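Local coordinates for protein hemoglobin chain d1 (Lumbricus terrestris, PDB 1X9F) that binds heme and probably carries oxygen, as one of the globin chains of the earthworm's large extracellular hemoglobin, at residues 131-134 against 135-139; 74-77 against 78-81; 51-54 against 55-58; 18-21 against 22-26. All coordinates share one frame; numbering follows the deposited sequence.

Contact 1 (131-134 against 135-139); sequences CVDQ and IIDGI
V132 and I136 are joined across one turn of alpha helix, where I136 N gives its hydrogen to V132 O at 2.7 Å. The same four-residue step recurs twice: D137 N bonds D133 O at 2.8 Å, and G138 N reaches Q134 O at 3.2 Å. On the buried side of this helix the valine places CG1 anti to its own backbone N (chi1 176°), and that methyl meets I136 CD1 at 3.5 Å. A branched valine is compact enough to lie against L108 of helix 101-119, while the longer isoleucine carries on to F104 and the heme. The helix is 125-139, the last of the globin fold (helix H), and it packs against helices 80-95, 101-119 and 4-18, with I136 forming part of the heme pocket. I135 turns to another side: its CG1, anti to the carbonyl carbon, lays the end of the chain back over the preceding turn, with CD1 4.1 Å from V132 CA; the side chain also packs on L87 and L77. The extended chain of Q134 touches L83, and C131 is tied by a disulfide to C2. Two acidic groups suit the polar flank but lie close, D133 OD2 being 4.2 Å from D137 OD2. Such a pair would be expected to repel, an effect K140 probably eases, its NZ making a salt bridge with D137 OD1.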
# COMPACT_ATOMS: atom_id res chain seq x y z
N CYS D 131 -6.09 -9.93 28.38
CA CYS D 131 -5.27 -8.88 28.97
C CYS D 131 -5.91 -7.50 29.10
O CYS D 131 -5.89 -6.91 30.18
CB CYS D 131 -3.99 -8.76 28.15
SG CYS D 131 -2.51 -8.92 29.15
N VAL D 132 -6.47 -6.98 28.01
CA VAL D 132 -7.05 -5.64 28.03
C VAL D 132 -8.38 -5.65 28.80
O VAL D 132 -8.74 -4.65 29.42
CB VAL D 132 -7.23 -5.07 26.59
CG1 VAL D 132 -7.93 -3.72 26.62
CG2 VAL D 132 -5.88 -4.93 25.91
N ASP D 133 -9.08 -6.78 28.75
CA ASP D 133 -10.34 -6.97 29.47
C ASP D 133 -10.19 -6.59 30.93
O ASP D 133 -11.00 -5.83 31.47
CB ASP D 133 -10.75 -8.44 29.41
CG ASP D 133 -12.19 -8.62 29.03
OD1 ASP D 133 -12.51 -9.69 28.47
OD2 ASP D 133 -13.07 -7.76 29.24
N GLN D 134 -9.15 -7.13 31.56
CA GLN D 134 -8.81 -6.79 32.93
C GLN D 134 -8.62 -5.28 33.10
O GLN D 134 -9.07 -4.70 34.09
CB GLN D 134 -7.55 -7.54 33.36
CG GLN D 134 -6.94 -7.06 34.68
CD GLN D 134 -5.52 -7.52 34.89
OE1 GLN D 134 -5.03 -7.53 36.03
NE2 GLN D 134 -4.83 -7.90 33.81
N ILE D 135 -7.95 -4.65 32.13
CA ILE D 135 -7.75 -3.20 32.15
C ILE D 135 -9.10 -2.48 32.05
O ILE D 135 -9.40 -1.62 32.87
CB ILE D 135 -6.80 -2.73 31.02
CG1 ILE D 135 -5.40 -3.30 31.23
CG2 ILE D 135 -6.75 -1.20 30.96
CD1 ILE D 135 -4.51 -3.17 30.00
N ILE D 136 -9.90 -2.85 31.06
CA ILE D 136 -11.23 -2.29 30.92
C ILE D 136 -12.05 -2.43 32.21
O ILE D 136 -12.70 -1.47 32.62
CB ILE D 136 -11.96 -2.89 29.70
CG1 ILE D 136 -11.96 -1.90 28.54
CG2 ILE D 136 -13.41 -3.23 30.00
CD1 ILE D 136 -10.67 -1.84 27.79
N ASP D 137 -11.98 -3.59 32.86
CA ASP D 137 -12.75 -3.83 34.09
C ASP D 137 -12.36 -2.91 35.24
O ASP D 137 -13.20 -2.55 36.07
CB ASP D 137 -12.63 -5.29 34.57
CG ASP D 137 -13.35 -6.27 33.64
OD1 ASP D 137 -14.39 -5.91 33.04
OD2 ASP D 137 -12.94 -7.44 33.46
N GLY D 138 -11.08 -2.54 35.29
CA GLY D 138 -10.58 -1.67 36.35
C GLY D 138 -11.03 -0.22 36.22
O GLY D 138 -10.98 0.54 37.18
N ILE D 139 -11.47 0.15 35.02
CA ILE D 139 -11.84 1.54 34.75
C ILE D 139 -13.35 1.65 34.66
O ILE D 139 -13.94 2.64 35.08
CB ILE D 139 -11.19 2.02 33.45
CG1 ILE D 139 -9.67 1.82 33.52
CG2 ILE D 139 -11.52 3.49 33.19
CD1 ILE D 139 -8.95 1.96 32.18

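Contact 2 (74-77 against 78-81); sequences ISML and DTPD
D78, third residue of a type I beta turn running from M76 to T79, folds its carboxylate back until OD2 is 3.3 Å from S75 O. The turn forms the corner between helices 57-75 and 80-95, the EF corner of a globin. M76, flexible and apolar, runs out extended to M82, L83 and Q86 of the following helix, whereas L77 packs its branched end onto helices 4-18 and 125-139. Closing the turn falls to T79, whose backbone N lies 2.9 Å from M76 O in a hydrogen bond, while T79 OG1 gives a second hydrogen to M76 O at 3.3 Å. Both donors come from one face of the carbonyl plane. With chi1 at 50°, T79 OG1 sits between its backbone N and carbonyl carbon, which sets the hydroxyl beside M76, 3.8 Å from M76 CB. A valine in its place would probably cost M76 O its hydroxyl donor, leaving the turn held by the T79 N-H bond without the second grip. The two acceptors D78 OD2 and S75 O would be expected to repel; K11, whose NZ makes a salt bridge with D78 OD2 and a hydrogen bond with I74 O, probably offsets this and draws the turn toward the first helix.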
# COMPACT_ATOMS: atom_id res chain seq x y z
N ILE D 74 -0.90 -1.26 29.60
CA ILE D 74 -0.26 -2.41 28.96
C ILE D 74 1.12 -2.64 29.55
O ILE D 74 1.52 -3.78 29.81
CB ILE D 74 -0.19 -2.20 27.43
CG1 ILE D 74 -1.62 -2.23 26.86
CG2 ILE D 74 0.71 -3.26 26.76
CD1 ILE D 74 -1.69 -1.95 25.38
N SER D 75 1.86 -1.56 29.81
CA SER D 75 3.21 -1.71 30.32
C SER D 75 3.25 -2.08 31.81
O SER D 75 4.32 -2.40 32.35
CB SER D 75 4.07 -0.48 30.01
OG SER D 75 3.71 0.62 30.84
N MET D 76 2.09 -2.04 32.47
CA MET D 76 1.96 -2.43 33.88
C MET D 76 1.32 -3.81 34.07
O MET D 76 1.09 -4.24 35.20
CB MET D 76 1.14 -1.39 34.66
CG MET D 76 1.88 -0.11 34.96
SD MET D 76 0.86 1.05 35.86
CE MET D 76 2.01 2.41 36.04
N LEU D 77 1.03 -4.49 32.96
CA LEU D 77 0.40 -5.82 33.03
C LEU D 77 1.11 -6.81 33.96
O LEU D 77 0.48 -7.71 34.51
CB LEU D 77 0.24 -6.41 31.62
CG LEU D 77 -1.10 -6.41 30.86
CD1 LEU D 77 -2.19 -5.54 31.49
CD2 LEU D 77 -0.87 -6.02 29.39
N ASP D 78 2.42 -6.63 34.15
CA ASP D 78 3.23 -7.53 34.98
C ASP D 78 3.54 -7.00 36.40
O ASP D 78 4.28 -7.64 37.15
CB ASP D 78 4.55 -7.79 34.27
CG ASP D 78 5.32 -6.51 34.01
OD1 ASP D 78 6.53 -6.48 34.32
OD2 ASP D 78 4.80 -5.48 33.51
N THR D 79 3.03 -5.82 36.75
CA THR D 79 3.25 -5.26 38.08
C THR D 79 1.89 -4.98 38.73
O THR D 79 1.38 -3.87 38.60
CB THR D 79 4.08 -3.96 38.01
OG1 THR D 79 3.51 -3.07 37.04
CG2 THR D 79 5.48 -4.23 37.45
N PRO D 80 1.30 -5.97 39.42
CA PRO D 80 -0.07 -5.80 39.94
C PRO D 80 -0.26 -4.58 40.86
O PRO D 80 -1.29 -3.90 40.77
CB PRO D 80 -0.34 -7.12 40.68
CG PRO D 80 1.02 -7.68 40.95
CD PRO D 80 1.86 -7.29 39.76
N ASP D 81 0.73 -4.29 41.71
CA ASP D 81 0.68 -3.11 42.60
C ASP D 81 0.46 -1.81 41.82
O ASP D 81 -0.46 -1.04 42.13
CB ASP D 81 1.95 -3.02 43.47
CG ASP D 81 3.25 -2.96 42.65
OD1 ASP D 81 3.40 -3.74 41.68
OD2 ASP D 81 4.18 -2.17 42.92

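Contact 3 (51-54 against 55-58); sequences GDNI and YSPE
S56 grips the carbonyl of N53 twice. Its backbone N bonds N53 O at 3.1 Å, closing a type I beta turn from N53 to S56, and its hydroxyl OG gives a hydrogen to the same oxygen at 2.8 Å, approaching nearly along the C=O axis. That hydroxyl also accepts from F59 N, so one small side chain both braces the turn and caps the start of helix 57-75; serine suits the N-cap because its OG stays close to the backbone. The Y55 N-H has a partner as well, though a weak one: N53 OD1, 3.1 Å away. Asparagine brings it there with CG anti to the backbone N (chi1 -176°), giving a weakly closed Asx turn, and OD1 also lies at the edge of the Y55 ring and, next to it, 3.4 Å from Y55 CB. The phenol end of Y55 is satisfied by R33, whose NH1 is hydrogen-bonded to Y55 OH. I54 and Y55 lie side by side and point the same way, with I54 CG1 3.6 Å from Y55 CD1. Both rest on helix 21-38, the isoleucine against L29, R33 and I36, while Y55 also meets F123 of a second copy of this protein edge-to-face, so the turn leading into helix 57-75 lies at a subunit interface.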
# COMPACT_ATOMS: atom_id res chain seq x y z
N GLY D 51 -15.74 16.32 20.29
CA GLY D 51 -16.10 14.97 19.85
C GLY D 51 -16.87 15.00 18.55
O GLY D 51 -17.01 13.98 17.88
N ASP D 52 -17.37 16.18 18.19
CA ASP D 52 -18.12 16.38 16.95
C ASP D 52 -17.19 16.51 15.76
O ASP D 52 -17.62 16.43 14.60
CB ASP D 52 -18.96 17.66 17.06
CG ASP D 52 -18.13 18.87 17.44
OD1 ASP D 52 -17.76 18.98 18.63
OD2 ASP D 52 -17.79 19.76 16.63
N ASN D 53 -15.91 16.73 16.04
CA ASN D 53 -14.88 16.86 15.02
C ASN D 53 -13.60 16.16 15.46
O ASN D 53 -12.73 16.77 16.08
CB ASN D 53 -14.61 18.33 14.71
CG ASN D 53 -13.62 18.52 13.59
OD1 ASN D 53 -13.05 17.56 13.06
ND2 ASN D 53 -13.39 19.77 13.21
N ILE D 54 -13.50 14.87 15.14
CA ILE D 54 -12.39 14.06 15.62
C ILE D 54 -11.09 14.39 14.89
O ILE D 54 -10.01 13.94 15.27
CB ILE D 54 -12.73 12.57 15.50
CG1 ILE D 54 -13.11 12.24 14.05
CG2 ILE D 54 -13.88 12.21 16.44
CD1 ILE D 54 -13.04 10.79 13.72
N TYR D 55 -11.21 15.19 13.84
CA TYR D 55 -10.06 15.64 13.06
C TYR D 55 -9.49 16.94 13.59
O TYR D 55 -8.52 17.47 13.04
CB TYR D 55 -10.45 15.83 11.60
CG TYR D 55 -10.85 14.56 10.94
CD1 TYR D 55 -12.15 14.08 11.05
CD2 TYR D 55 -9.93 13.82 10.21
CE1 TYR D 55 -12.53 12.91 10.44
CE2 TYR D 55 -10.30 12.63 9.60
CZ TYR D 55 -11.60 12.19 9.72
OH TYR D 55 -11.98 11.01 9.11
N SER D 56 -10.09 17.47 14.65
CA SER D 56 -9.62 18.72 15.23
C SER D 56 -8.39 18.43 16.08
O SER D 56 -8.16 17.29 16.48
CB SER D 56 -10.71 19.37 16.07
OG SER D 56 -10.99 18.59 17.22
N PRO D 57 -7.57 19.45 16.34
CA PRO D 57 -6.43 19.28 17.23
C PRO D 57 -6.84 19.02 18.69
O PRO D 57 -6.13 18.31 19.40
CB PRO D 57 -5.66 20.59 17.08
CG PRO D 57 -6.70 21.59 16.68
CD PRO D 57 -7.63 20.82 15.79
N GLU D 58 -7.97 19.57 19.13
CA GLU D 58 -8.45 19.34 20.51
C GLU D 58 -8.76 17.88 20.74
O GLU D 58 -8.37 17.31 21.76
CB GLU D 58 -9.72 20.14 20.82
CG GLU D 58 -9.52 21.64 20.85
CD GLU D 58 -9.33 22.22 19.46
OE1 GLU D 58 -9.86 21.65 18.47
OE2 GLU D 58 -8.65 23.26 19.35

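Contact 4 (18-21 against 22-26); sequences FGHA and HERVA
R24 leaves its helix with CG anti to the carbonyl carbon (chi1 -66°) and stays extended as far as NE, while F18, its CG anti to the backbone N (chi1 -164°), swings its ring alongside that chain, one face against it. The guanidinium therefore lies flat on the phenyl, the planes 8° apart, in an off-centre cation-pi stack with R24 CZ 4.0 Å from the ring centroid. Further back R24 CD rides over the same ring, 3.5 Å from its centroid, as a CH-pi contact. In the plane of the guanidinium, R24 NE bonds G19 O at 2.7 Å and NH2 adds a weak bond to that oxygen. This is the corner between helices 4-18 and 21-38, the AB corner of the globin fold. G19 suits it because phi is positive here and a side chain would probably run into the carboxylate of E23, whose OE2 accepts from H20 N at 3.0 Å. A leucine in place of R24 would probably leave G19 O without its side-chain donors and strip F18 of its stacked cation. R24 N also bonds A21 O at 3.3 Å, within the first turn of the new helix. Beyond R24, the F18 ring stacks with W14 and touches L67 and D71 of helix 57-75.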
# COMPACT_ATOMS: atom_id res chain seq x y z
N PHE D 18 1.14 0.31 18.00
CA PHE D 18 1.11 1.68 18.50
C PHE D 18 1.89 2.61 17.57
O PHE D 18 1.33 3.58 17.07
CB PHE D 18 1.65 1.76 19.94
CG PHE D 18 1.32 3.06 20.66
CD1 PHE D 18 0.26 3.86 20.24
CD2 PHE D 18 2.03 3.44 21.80
CE1 PHE D 18 -0.05 5.04 20.90
CE2 PHE D 18 1.72 4.62 22.48
CZ PHE D 18 0.67 5.42 22.03
N GLY D 19 3.16 2.30 17.33
CA GLY D 19 4.02 3.14 16.51
C GLY D 19 4.54 4.35 17.28
O GLY D 19 4.53 4.35 18.51
N HIS D 20 4.97 5.38 16.55
CA HIS D 20 5.60 6.53 17.20
C HIS D 20 4.89 7.87 17.03
O HIS D 20 3.76 8.00 17.48
CB HIS D 20 7.10 6.57 16.93
CG HIS D 20 7.80 5.36 17.46
ND1 HIS D 20 7.88 5.10 18.81
CD2 HIS D 20 8.33 4.29 16.83
CE1 HIS D 20 8.48 3.93 18.99
NE2 HIS D 20 8.76 3.42 17.80
N ALA D 21 5.52 8.85 16.41
CA ALA D 21 4.91 10.18 16.40
C ALA D 21 3.51 10.18 15.74
O ALA D 21 2.49 9.97 16.42
CB ALA D 21 5.84 11.19 15.73
N HIS D 22 3.50 10.39 14.43
CA HIS D 22 2.28 10.50 13.64
C HIS D 22 1.51 9.19 13.49
O HIS D 22 0.29 9.20 13.33
CB HIS D 22 2.59 11.06 12.26
CG HIS D 22 1.38 11.52 11.52
ND1 HIS D 22 0.60 12.57 11.97
CD2 HIS D 22 0.78 11.06 10.40
CE1 HIS D 22 -0.41 12.74 11.14
NE2 HIS D 22 -0.33 11.84 10.18
N GLU D 23 2.23 8.07 13.52
CA GLU D 23 1.58 6.76 13.48
C GLU D 23 0.59 6.58 14.62
O GLU D 23 -0.43 5.91 14.46
CB GLU D 23 2.60 5.63 13.53
CG GLU D 23 3.59 5.64 12.38
CD GLU D 23 4.88 4.95 12.74
OE1 GLU D 23 5.86 5.11 11.98
OE2 GLU D 23 4.94 4.27 13.79
N ARG D 24 0.90 7.16 15.78
CA ARG D 24 -0.02 7.10 16.92
C ARG D 24 -1.26 7.93 16.65
O ARG D 24 -2.38 7.47 16.88
CB ARG D 24 0.66 7.56 18.21
CG ARG D 24 1.78 6.64 18.65
CD ARG D 24 2.49 7.11 19.90
NE ARG D 24 3.62 6.24 20.20
CZ ARG D 24 4.41 6.35 21.26
NH1 ARG D 24 4.21 7.29 22.17
NH2 ARG D 24 5.41 5.49 21.41
N VAL D 25 -1.06 9.15 16.16
CA VAL D 25 -2.15 10.06 15.81
C VAL D 25 -3.13 9.43 14.82
O VAL D 25 -4.35 9.55 15.00
CB VAL D 25 -1.61 11.41 15.27
CG1 VAL D 25 -2.75 12.40 15.03
CG2 VAL D 25 -0.61 12.00 16.26
N ALA D 26 -2.63 8.74 13.79
CA ALA D 26 -3.52 8.11 12.81
C ALA D 26 -4.26 6.91 13.40
O ALA D 26 -5.42 6.66 13.05
CB ALA D 26 -2.76 7.71 11.56

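Overall arrangement
Along the chain the four contacts come in series, none nested in or crossing another. Contact 4 turns the chain from helix 4-18 into helix 21-38, and contact 3 closes the loop that feeds helix 57-75. At the far end of that helix, its centre about 31 Å from that of contact 3, contact 2 turns into helix 80-95. Contact 1 lies within the final helix and closes no loop. It nevertheless meets contact 2 directly: C131 SG packs on L77 CD2 at 3.3 Å and I135 CD1 on L77 CD1 at 3.6 Å, joining the corner to the last helix. Contacts 3 and 4, with nearest atoms about 7 Å apart, both touch the second copy of this protein.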